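Local coordinates for protein CDP-glucose-4,6-dehydratase (Yersinia pseudotuberculosis, PDB 1RKX) that catalyses the 4,6-dehydration of CDP-D-glucose, with NAD bound in a Rossmann-type domain of the short-chain dehydrogenase/reductase family, at residues V12-H17 / L27-M32; P81-H86 / L244-L249; H234-L239 / I347-N352. All coordinates share one frame; numbering follows the deposited sequence.

In the fold
All three contacts are buried, and they differ in what they join. Contact 1 packs strand 11-15 against helix 20-31 within the first beta-alpha-beta unit of the Rossmann fold, beside NAD. Contact 2 uses the neighbouring strand 83-86 of the same parallel sheet and sets helix 236-251 on it, so contacts 1 and 2 meet directly, Val12 against Phe85. Contact 3 takes the start of that same helix and joins it to helix 342-355 near the C-terminus; Trp28 and Thr31 of segment 27-32 also touch its residues. Contacts 1 and 2 are wholly apolar, whereas contact 3, off the parallel sheet, adds a histidine-carboxylate hydrogen bond to its aliphatic packing.

Contact 1. Residues V12-H17 / L27-M32; sequences VFVTGH and LWLQTM. With NAD (nicotinamide-adenine-dinucleotide), chain G.
Val12, Val14 and Leu29 form the strand-to-helix packing of the first beta-alpha-beta unit of the Rossmann fold, in which strand 11-15 runs into the NAD-binding turn and helix 20-31 runs back over one face of the sheet. The contact is apolar and rests on one methyl group of the helix. CD1 of Leu29 reaches toward the strand and meets CG1 of Val12 at 3.7 Å and CG2 of Val14 at 3.8 Å, each time tip to tip. The two valines are alternate residues on one face of the strand, so the leucine methyl is held by both. They offer different branches: in Val12 it is the methyl anti to the backbone N (chi1 -171°), in Val14 the methyl lying beside that nitrogen. Trp7 of helix 4-7 also touches Val12 and Leu29, and Leu243 of helix 236-251 touches Leu29, adding to the apolar surroundings. On the helix, the neighbouring Trp28 turns its indole to helices 236-251 and 342-355. Its carbonyl oxygen is gripped by two donors near the helix end, the hydroxyl of Thr31 and the amide of Met32, which come from the same face of the carbonyl plane. At the other end of the contact the strand gives way to the cofactor turn. Gly16 has a positive phi of 79°, a backbone shape that favours glycine, and lies against the adenosine ribose. Its carbonyl O lies 3.2 Å from O3B of NAD.

Contact 2. Residues P81-H86 / L244-L249; sequences PEIVFH and LLAQKL
Ala246 has the most surface buried in this contact, its single methyl facing the strand and meeting two side chains, Phe85 and Ile83. The closer partner is the phenyl ring: CB of Ala246 lies 3.5 Å from CZ of Phe85 and 4.1 Å from CE2, approaching the far end of the ring obliquely. Phe85 leaves the strand with CG beside its backbone N and anti to the carbonyl carbon (chi1 -73°), and the length of the ring carries CZ across to the helix. Ile83, two residues earlier on the same face, adds a looser touch from its shorter branch, with CG2 4.3 Å from CB of Ala246. With only a methyl on the helix side, the backbones come fairly close, CA of Ile83 and CA of Ala246 being 7.4 Å apart. The contact is purely apolar and sets helix 236-251 on the parallel Rossmann sheet. Trp7 of helix 4-7 packs on all three residues. Further along the sheet, Val128 of strand 126-130 touches Phe85, while Leu245 and Leu249 of the same helix rest on strand 187-192, so helix 236-251 spans several neighbouring strands.

Contact 3. Residues H234-L239 / I347-N352; sequences HVLEPL and ITEINN
The imidazole of His234 is held through both of its nitrogens. ND1 accepts from the backbone N of Leu236 at 3.1 Å, an almost straight bond lying close to the ring plane, and so caps the start of helix 236-251. With ND1 an acceptor, NE2 is the donor, and it reaches OE2 of Glu349 at 3.2 Å with a bent N-H...O angle of 146°. This His-carboxylate bond ties the end of strand 229-234 and the first turn of helix 236-251 to helix 342-355. The carboxylate is met on its anti side but well out of its plane, which stands 55° from that of the ring. Glu349 gets there by leaving its helix with CG anti to the backbone N (chi1 -175°) and then bending at chi2. Beside this polar link, CD1 of Leu236 lies against the helix backbone, 4.0 Å from O of Glu349 and 4.1 Å from CA of Ile350. Its CD2 forms the apolar pair with CG1 of Ile350 at 4.2 Å, the two side chains crossing at about a right angle. Trp320 meets the His234 ring edge-to-face. Helix 322-338 flanks the polar pair, Thr325 and Ile329 touching His234 and Tyr328 touching Glu349, while Trp28 of helix 20-31 packs on Leu236 and Ile350.

Contact 1. Residues V12-H17 / L27-M32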
loop_
_atom_site.group_PDB
_atom_site.type_symbol
_atom_site.label_atom_id
_atom_site.label_comp_id
_atom_site.label_asym_id
_atom_site.label_seq_id
_atom_site.Cartn_x
_atom_site.Cartn_y
_atom_site.Cartn_z
ATOM N N VAL C 12 9.563 37.837 -8.816
ATOM C CA VAL C 12 9.906 36.527 -8.267
ATOM C C VAL C 12 10.839 36.623 -7.063
ATOM O O VAL C 12 11.890 37.271 -7.118
ATOM C CB VAL C 12 10.569 35.648 -9.360
ATOM C CG1 VAL C 12 10.734 34.213 -8.864
ATOM C CG2 VAL C 12 9.730 35.683 -10.628
ATOM N N PHE C 13 10.443 35.962 -5.978
ATOM C CA PHE C 13 11.209 35.948 -4.738
ATOM C C PHE C 13 11.861 34.572 -4.629
ATOM O O PHE C 13 11.177 33.555 -4.695
ATOM C CB PHE C 13 10.266 36.178 -3.553
ATOM C CG PHE C 13 10.972 36.389 -2.238
ATOM C CD1 PHE C 13 11.474 37.640 -1.895
ATOM C CD2 PHE C 13 11.108 35.342 -1.330
ATOM C CE1 PHE C 13 12.102 37.850 -0.660
ATOM C CE2 PHE C 13 11.734 35.536 -0.094
ATOM C CZ PHE C 13 12.231 36.793 0.242
ATOM N N VAL C 14 13.178 34.543 -4.459
ATOM C CA VAL C 14 13.903 33.283 -4.373
ATOM C C VAL C 14 14.751 33.142 -3.109
ATOM O O VAL C 14 15.710 33.887 -2.926
ATOM C CB VAL C 14 14.857 33.115 -5.584
ATOM C CG1 VAL C 14 15.605 31.782 -5.479
ATOM C CG2 VAL C 14 14.076 33.204 -6.891
ATOM N N THR C 15 14.409 32.197 -2.234
ATOM C CA THR C 15 15.239 31.996 -1.052
ATOM C C THR C 15 16.338 31.055 -1.514
ATOM O O THR C 15 16.099 30.195 -2.371
ATOM C CB THR C 15 14.474 31.341 0.134
ATOM O OG1 THR C 15 14.069 30.008 -0.216
ATOM C CG2 THR C 15 13.256 32.170 0.508
ATOM N N GLY C 16 17.538 31.216 -0.969
ATOM C CA GLY C 16 18.639 30.358 -1.357
ATOM C C GLY C 16 19.272 30.741 -2.685
ATOM O O GLY C 16 19.890 29.904 -3.347
ATOM N N HIS C 17 19.124 32.005 -3.078
ATOM C CA HIS C 17 19.690 32.487 -4.331
ATOM C C HIS C 17 21.221 32.528 -4.334
ATOM O O HIS C 17 21.832 32.622 -5.400
ATOM C CB HIS C 17 19.146 33.884 -4.661
ATOM C CG HIS C 17 19.709 34.973 -3.798
ATOM N ND1 HIS C 17 19.544 35.005 -2.429
ATOM C CD2 HIS C 17 20.422 36.081 -4.115
ATOM C CE1 HIS C 17 20.127 36.086 -1.940
ATOM N NE2 HIS C 17 20.667 36.755 -2.943
ATOM N N LEU C 27 19.797 33.380 -12.210
ATOM C CA LEU C 27 20.372 33.822 -13.479
ATOM C C LEU C 27 19.384 33.565 -14.612
ATOM O O LEU C 27 19.208 34.405 -15.501
ATOM C CB LEU C 27 21.671 33.078 -13.776
ATOM C CG LEU C 27 22.919 33.470 -12.989
ATOM C CD1 LEU C 27 24.053 32.491 -13.296
ATOM C CD2 LEU C 27 23.315 34.902 -13.353
ATOM N N TRP C 28 18.738 32.402 -14.575
ATOM C CA TRP C 28 17.769 32.026 -15.602
ATOM C C TRP C 28 16.606 33.014 -15.611
ATOM O O TRP C 28 16.213 33.517 -16.666
ATOM C CB TRP C 28 17.241 30.611 -15.342
ATOM C CG TRP C 28 16.609 29.953 -16.551
ATOM C CD1 TRP C 28 16.051 30.577 -17.636
ATOM C CD2 TRP C 28 16.456 28.545 -16.777
ATOM N NE1 TRP C 28 15.562 29.643 -18.521
ATOM C CE2 TRP C 28 15.797 28.388 -18.020
ATOM C CE3 TRP C 28 16.809 27.400 -16.050
ATOM C CZ2 TRP C 28 15.484 27.128 -18.551
ATOM C CZ3 TRP C 28 16.496 26.143 -16.581
ATOM C CH2 TRP C 28 15.840 26.023 -17.821
ATOM N N LEU C 29 16.063 33.290 -14.429
ATOM C CA LEU C 29 14.952 34.226 -14.285
ATOM C C LEU C 29 15.361 35.611 -14.791
ATOM O O LEU C 29 14.594 36.274 -15.491
ATOM C CB LEU C 29 14.525 34.313 -12.813
ATOM C CG LEU C 29 13.828 33.068 -12.247
ATOM C CD1 LEU C 29 13.731 33.154 -10.724
ATOM C CD2 LEU C 29 12.440 32.948 -12.870
ATOM N N GLN C 30 16.568 36.043 -14.432
ATOM C CA GLN C 30 17.063 37.346 -14.875
ATOM C C GLN C 30 17.108 37.429 -16.401
ATOM O O GLN C 30 16.643 38.409 -16.987
ATOM C CB GLN C 30 18.456 37.616 -14.306
ATOM C CG GLN C 30 18.491 37.756 -12.789
ATOM C CD GLN C 30 19.899 37.877 -12.240
ATOM O OE1 GLN C 30 20.144 37.586 -11.062
ATOM N NE2 GLN C 30 20.831 38.312 -13.080
ATOM N N THR C 31 17.658 36.401 -17.046
ATOM C CA THR C 31 17.752 36.406 -18.503
ATOM C C THR C 31 16.389 36.468 -19.180
ATOM O O THR C 31 16.282 36.946 -20.307
ATOM C CB THR C 31 18.505 35.170 -19.042
ATOM O OG1 THR C 31 17.719 33.993 -18.837
ATOM C CG2 THR C 31 19.830 35.012 -18.337
ATOM N N MET C 32 15.348 35.995 -18.501
ATOM C CA MET C 32 14.011 36.019 -19.081
ATOM C C MET C 32 13.245 37.299 -18.751
ATOM O O MET C 32 12.055 37.408 -19.033
ATOM C CB MET C 32 13.215 34.786 -18.642
ATOM C CG MET C 32 13.809 33.480 -19.160
ATOM S SD MET C 32 12.718 32.056 -18.985
ATOM C CE MET C 32 12.713 31.860 -17.183
HETATM P PA NAD G . 23.595 25.154 -1.644
HETATM O O1A NAD G . 24.231 24.887 -0.336
HETATM O O2A NAD G . 24.488 25.551 -2.765
HETATM O O5B NAD G . 22.458 26.282 -1.501
HETATM C C5B NAD G . 21.729 26.386 -0.253
HETATM C C4B NAD G . 21.153 27.791 -0.073
HETATM O O4B NAD G . 20.500 27.697 1.214
HETATM C C3B NAD G . 22.226 28.859 0.079
HETATM O O3B NAD G . 21.872 29.943 -0.803
HETATM C C2B NAD G . 22.154 29.198 1.556
HETATM O O2B NAD G . 22.607 30.546 1.863
HETATM C C1B NAD G . 20.703 28.926 1.859
HETATM N N9A NAD G . 20.451 28.757 3.281
HETATM C C8A NAD G . 20.816 27.707 4.082
HETATM N N7A NAD G . 20.448 27.856 5.353
HETATM C C5A NAD G . 19.807 29.079 5.371
HETATM C C6A NAD G . 19.197 29.802 6.419
HETATM N N6A NAD G . 19.110 29.425 7.678
HETATM N N1A NAD G . 18.637 31.014 6.110
HETATM C C2A NAD G . 18.713 31.438 4.806
HETATM N N3A NAD G . 19.251 30.856 3.756
HETATM C C4A NAD G . 19.794 29.657 4.103
HETATM O O3 NAD G . 22.752 23.901 -2.039
HETATM P PN NAD G . 21.861 23.581 -3.373
HETATM O O1N NAD G . 22.527 22.430 -3.987
HETATM O O2N NAD G . 21.859 24.792 -4.234
HETATM O O5D NAD G . 20.465 23.149 -2.765
HETATM C C5D NAD G . 19.332 23.961 -3.095
HETATM C C4D NAD G . 18.074 23.358 -2.501
HETATM O O4D NAD G . 17.900 22.084 -3.206
HETATM C C3D NAD G . 18.064 22.978 -1.020
HETATM O O3D NAD G . 16.710 23.082 -0.539
HETATM C C2D NAD G . 18.526 21.528 -1.059
HETATM O O2D NAD G . 18.133 20.842 0.143
HETATM C C1D NAD G . 17.797 21.029 -2.278
HETATM N N1N NAD G . 18.389 19.808 -2.814
HETATM C C2N NAD G . 19.586 19.803 -3.551
HETATM C C3N NAD G . 20.114 18.542 -4.158
HETATM C C7N NAD G . 21.345 18.633 -4.963
HETATM O O7N NAD G . 21.754 17.581 -5.477
HETATM N N7N NAD G . 22.024 19.783 -5.159
HETATM C C4N NAD G . 19.419 17.237 -3.838
HETATM C C5N NAD G . 18.181 17.419 -3.019
HETATM C C6N NAD G . 17.721 18.568 -2.570
#

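Contact 2. Residues P81-H86 / L244-L249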
loop_
_atom_site.group_PDB
_atom_site.type_symbol
_atom_site.label_atom_id
_atom_site.label_comp_id
_atom_site.label_asym_id
_atom_site.label_seq_id
_atom_site.Cartn_x
_atom_site.Cartn_y
_atom_site.Cartn_z
ATOM N N PRO C 81 5.984 39.717 -3.980
ATOM C CA PRO C 81 6.179 38.775 -5.088
ATOM C C PRO C 81 4.886 38.103 -5.544
ATOM O O PRO C 81 3.942 37.966 -4.770
ATOM C CB PRO C 81 7.160 37.765 -4.499
ATOM C CG PRO C 81 6.680 37.674 -3.079
ATOM C CD PRO C 81 6.486 39.147 -2.717
ATOM N N GLU C 82 4.855 37.685 -6.808
ATOM C CA GLU C 82 3.697 36.990 -7.364
ATOM C C GLU C 82 4.076 35.515 -7.431
ATOM O O GLU C 82 3.218 34.637 -7.474
ATOM C CB GLU C 82 3.405 37.447 -8.789
ATOM C CG GLU C 82 3.314 38.931 -9.012
ATOM C CD GLU C 82 3.275 39.245 -10.494
ATOM O OE1 GLU C 82 2.277 38.863 -11.147
ATOM O OE2 GLU C 82 4.250 39.850 -11.001
ATOM N N ILE C 83 5.379 35.266 -7.468
ATOM C CA ILE C 83 5.901 33.910 -7.546
ATOM C C ILE C 83 7.047 33.734 -6.558
ATOM O O ILE C 83 7.930 34.592 -6.449
ATOM C CB ILE C 83 6.414 33.597 -8.969
ATOM C CG1 ILE C 83 5.284 33.783 -9.985
ATOM C CG2 ILE C 83 6.936 32.160 -9.034
ATOM C CD1 ILE C 83 5.727 33.647 -11.436
ATOM N N VAL C 84 7.036 32.610 -5.848
ATOM C CA VAL C 84 8.070 32.325 -4.870
ATOM C C VAL C 84 8.688 30.942 -5.062
ATOM O O VAL C 84 7.976 29.957 -5.243
ATOM C CB VAL C 84 7.514 32.381 -3.431
ATOM C CG1 VAL C 84 8.613 31.991 -2.442
ATOM C CG2 VAL C 84 6.979 33.775 -3.124
ATOM N N PHE C 85 10.013 30.886 -5.029
ATOM C CA PHE C 85 10.748 29.628 -5.123
ATOM C C PHE C 85 11.524 29.516 -3.816
ATOM O O PHE C 85 12.408 30.338 -3.540
ATOM C CB PHE C 85 11.743 29.634 -6.287
ATOM C CG PHE C 85 11.103 29.531 -7.642
ATOM C CD1 PHE C 85 10.821 30.677 -8.382
ATOM C CD2 PHE C 85 10.801 28.285 -8.192
ATOM C CE1 PHE C 85 10.250 30.584 -9.658
ATOM C CE2 PHE C 85 10.229 28.176 -9.465
ATOM C CZ PHE C 85 9.954 29.331 -10.201
ATOM N N HIS C 86 11.190 28.518 -3.003
ATOM C CA HIS C 86 11.873 28.329 -1.730
ATOM C C HIS C 86 12.953 27.267 -1.871
ATOM O O HIS C 86 12.657 26.072 -1.901
ATOM C CB HIS C 86 10.858 27.934 -0.648
ATOM C CG HIS C 86 11.471 27.647 0.692
ATOM N ND1 HIS C 86 12.393 28.482 1.287
ATOM C CD2 HIS C 86 11.283 26.620 1.556
ATOM C CE1 HIS C 86 12.748 27.981 2.458
ATOM N NE2 HIS C 86 12.088 26.852 2.646
ATOM N N LEU C 244 8.511 25.492 -15.381
ATOM C CA LEU C 244 7.307 25.049 -16.075
ATOM C C LEU C 244 6.151 24.934 -15.090
ATOM O O LEU C 244 5.031 25.363 -15.372
ATOM C CB LEU C 244 7.559 23.692 -16.739
ATOM C CG LEU C 244 6.387 23.063 -17.489
ATOM C CD1 LEU C 244 5.964 23.976 -18.642
ATOM C CD2 LEU C 244 6.803 21.693 -18.015
ATOM N N LEU C 245 6.424 24.345 -13.930
ATOM C CA LEU C 245 5.405 24.189 -12.901
ATOM C C LEU C 245 4.924 25.546 -12.394
ATOM O O LEU C 245 3.726 25.752 -12.206
ATOM C CB LEU C 245 5.956 23.376 -11.724
ATOM C CG LEU C 245 5.035 23.229 -10.507
ATOM C CD1 LEU C 245 3.753 22.517 -10.901
ATOM C CD2 LEU C 245 5.766 22.458 -9.409
ATOM N N ALA C 246 5.860 26.465 -12.165
ATOM C CA ALA C 246 5.513 27.794 -11.675
ATOM C C ALA C 246 4.540 28.476 -12.629
ATOM O O ALA C 246 3.557 29.087 -12.203
ATOM C CB ALA C 246 6.768 28.642 -11.526
ATOM N N GLN C 247 4.825 28.375 -13.920
ATOM C CA GLN C 247 3.971 29.002 -14.916
ATOM C C GLN C 247 2.564 28.425 -14.844
ATOM O O GLN C 247 1.582 29.164 -14.871
ATOM C CB GLN C 247 4.548 28.801 -16.320
ATOM C CG GLN C 247 4.042 29.830 -17.311
ATOM C CD GLN C 247 4.508 29.565 -18.724
ATOM O OE1 GLN C 247 5.639 29.120 -18.946
ATOM N NE2 GLN C 247 3.645 29.852 -19.694
ATOM N N LYS C 248 2.467 27.104 -14.735
ATOM C CA LYS C 248 1.167 26.455 -14.663
ATOM C C LYS C 248 0.414 26.799 -13.385
ATOM O O LYS C 248 -0.794 27.003 -13.418
ATOM C CB LYS C 248 1.314 24.939 -14.809
ATOM C CG LYS C 248 1.575 24.504 -16.240
ATOM C CD LYS C 248 1.460 23.003 -16.397
ATOM C CE LYS C 248 1.473 22.598 -17.864
ATOM N NZ LYS C 248 2.724 23.010 -18.554
ATOM N N LEU C 249 1.123 26.859 -12.261
ATOM C CA LEU C 249 0.492 27.216 -10.993
ATOM C C LEU C 249 -0.072 28.632 -11.107
ATOM O O LEU C 249 -1.157 28.927 -10.607
ATOM C CB LEU C 249 1.518 27.174 -9.855
ATOM C CG LEU C 249 1.984 25.793 -9.381
ATOM C CD1 LEU C 249 3.242 25.942 -8.531
ATOM C CD2 LEU C 249 0.870 25.113 -8.609
#

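Contact 3. Residues H234-L239 / I347-N352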
loop_
_atom_site.group_PDB
_atom_site.type_symbol
_atom_site.label_atom_id
_atom_site.label_comp_id
_atom_site.label_asym_id
_atom_site.label_seq_id
_atom_site.Cartn_x
_atom_site.Cartn_y
_atom_site.Cartn_z
ATOM N N HIS C 234 21.846 17.378 -15.004
ATOM C CA HIS C 234 22.378 18.730 -15.033
ATOM C C HIS C 234 21.398 19.600 -14.257
ATOM O O HIS C 234 20.179 19.402 -14.329
ATOM C CB HIS C 234 22.514 19.215 -16.477
ATOM C CG HIS C 234 23.266 20.502 -16.614
ATOM N ND1 HIS C 234 22.703 21.729 -16.333
ATOM C CD2 HIS C 234 24.544 20.750 -16.986
ATOM C CE1 HIS C 234 23.601 22.678 -16.529
ATOM N NE2 HIS C 234 24.727 22.111 -16.924
ATOM N N VAL C 235 21.935 20.561 -13.514
ATOM C CA VAL C 235 21.123 21.451 -12.698
ATOM C C VAL C 235 19.974 22.121 -13.456
ATOM O O VAL C 235 18.916 22.376 -12.886
ATOM C CB VAL C 235 22.012 22.530 -12.016
ATOM C CG1 VAL C 235 22.745 23.361 -13.066
ATOM C CG2 VAL C 235 21.159 23.412 -11.110
ATOM N N LEU C 236 20.163 22.396 -14.741
ATOM C CA LEU C 236 19.102 23.037 -15.507
ATOM C C LEU C 236 17.894 22.130 -15.778
ATOM O O LEU C 236 16.803 22.621 -16.060
ATOM C CB LEU C 236 19.659 23.576 -16.827
ATOM C CG LEU C 236 20.760 24.636 -16.690
ATOM C CD1 LEU C 236 21.241 25.057 -18.071
ATOM C CD2 LEU C 236 20.229 25.844 -15.910
ATOM N N GLU C 237 18.080 20.815 -15.683
ATOM C CA GLU C 237 16.983 19.877 -15.929
ATOM C C GLU C 237 15.852 20.044 -14.905
ATOM O O GLU C 237 14.717 20.327 -15.279
ATOM C CB GLU C 237 17.513 18.439 -15.936
ATOM C CG GLU C 237 18.623 18.203 -16.975
ATOM C CD GLU C 237 18.107 17.770 -18.345
ATOM O OE1 GLU C 237 17.094 18.326 -18.832
ATOM O OE2 GLU C 237 18.731 16.872 -18.951
ATOM N N PRO C 238 16.135 19.858 -13.604
ATOM C CA PRO C 238 15.026 20.038 -12.667
ATOM C C PRO C 238 14.538 21.486 -12.644
ATOM O O PRO C 238 13.343 21.737 -12.496
ATOM C CB PRO C 238 15.617 19.596 -11.327
ATOM C CG PRO C 238 17.094 19.863 -11.493
ATOM C CD PRO C 238 17.339 19.377 -12.905
ATOM N N LEU C 239 15.458 22.435 -12.799
ATOM C CA LEU C 239 15.074 23.844 -12.790
ATOM C C LEU C 239 14.072 24.143 -13.906
ATOM O O LEU C 239 13.139 24.926 -13.717
ATOM C CB LEU C 239 16.310 24.742 -12.921
ATOM C CG LEU C 239 16.945 25.192 -11.595
ATOM C CD1 LEU C 239 17.228 23.989 -10.708
ATOM C CD2 LEU C 239 18.216 25.979 -11.874
ATOM N N ILE C 347 25.067 32.450 -18.794
ATOM C CA ILE C 347 23.867 32.887 -19.500
ATOM C C ILE C 347 23.758 32.113 -20.808
ATOM O O ILE C 347 22.678 31.670 -21.199
ATOM C CB ILE C 347 23.920 34.395 -19.830
ATOM C CG1 ILE C 347 24.028 35.208 -18.538
ATOM C CG2 ILE C 347 22.681 34.797 -20.626
ATOM C CD1 ILE C 347 22.918 34.942 -17.548
ATOM N N THR C 348 24.890 31.961 -21.488
ATOM C CA THR C 348 24.918 31.226 -22.747
ATOM C C THR C 348 24.563 29.761 -22.511
ATOM O O THR C 348 23.911 29.136 -23.345
ATOM C CB THR C 348 26.306 31.320 -23.414
ATOM O OG1 THR C 348 26.549 32.677 -23.808
ATOM C CG2 THR C 348 26.379 30.417 -24.641
ATOM N N GLU C 349 24.993 29.212 -21.375
ATOM C CA GLU C 349 24.685 27.823 -21.066
ATOM C C GLU C 349 23.178 27.667 -20.942
ATOM O O GLU C 349 22.600 26.698 -21.431
ATOM C CB GLU C 349 25.366 27.388 -19.769
ATOM C CG GLU C 349 25.178 25.917 -19.468
ATOM C CD GLU C 349 26.484 25.219 -19.164
ATOM O OE1 GLU C 349 27.459 25.425 -19.917
ATOM O OE2 GLU C 349 26.535 24.454 -18.180
ATOM N N ILE C 350 22.540 28.629 -20.286
ATOM C CA ILE C 350 21.097 28.594 -20.129
ATOM C C ILE C 350 20.444 28.673 -21.502
ATOM O O ILE C 350 19.473 27.966 -21.776
ATOM C CB ILE C 350 20.608 29.764 -19.251
ATOM C CG1 ILE C 350 21.020 29.511 -17.795
ATOM C CG2 ILE C 350 19.097 29.924 -19.377
ATOM C CD1 ILE C 350 20.868 30.714 -16.880
ATOM N N ASN C 351 20.981 29.525 -22.370
ATOM C CA ASN C 351 20.435 29.662 -23.719
ATOM C C ASN C 351 20.596 28.361 -24.500
ATOM O O ASN C 351 19.686 27.940 -25.212
ATOM C CB ASN C 351 21.121 30.807 -24.473
ATOM C CG ASN C 351 20.754 32.170 -23.922
ATOM O OD1 ASN C 351 19.593 32.434 -23.598
ATOM N ND2 ASN C 351 21.740 33.053 -23.827
ATOM N N ASN C 352 21.760 27.730 -24.368
ATOM C CA ASN C 352 22.016 26.469 -25.053
ATOM C C ASN C 352 20.987 25.434 -24.617
ATOM O O ASN C 352 20.493 24.655 -25.431
ATOM C CB ASN C 352 23.423 25.964 -24.729
ATOM C CG ASN C 352 24.503 26.736 -25.462
ATOM O OD1 ASN C 352 25.680 26.670 -25.107
ATOM N ND2 ASN C 352 24.107 27.465 -26.499
#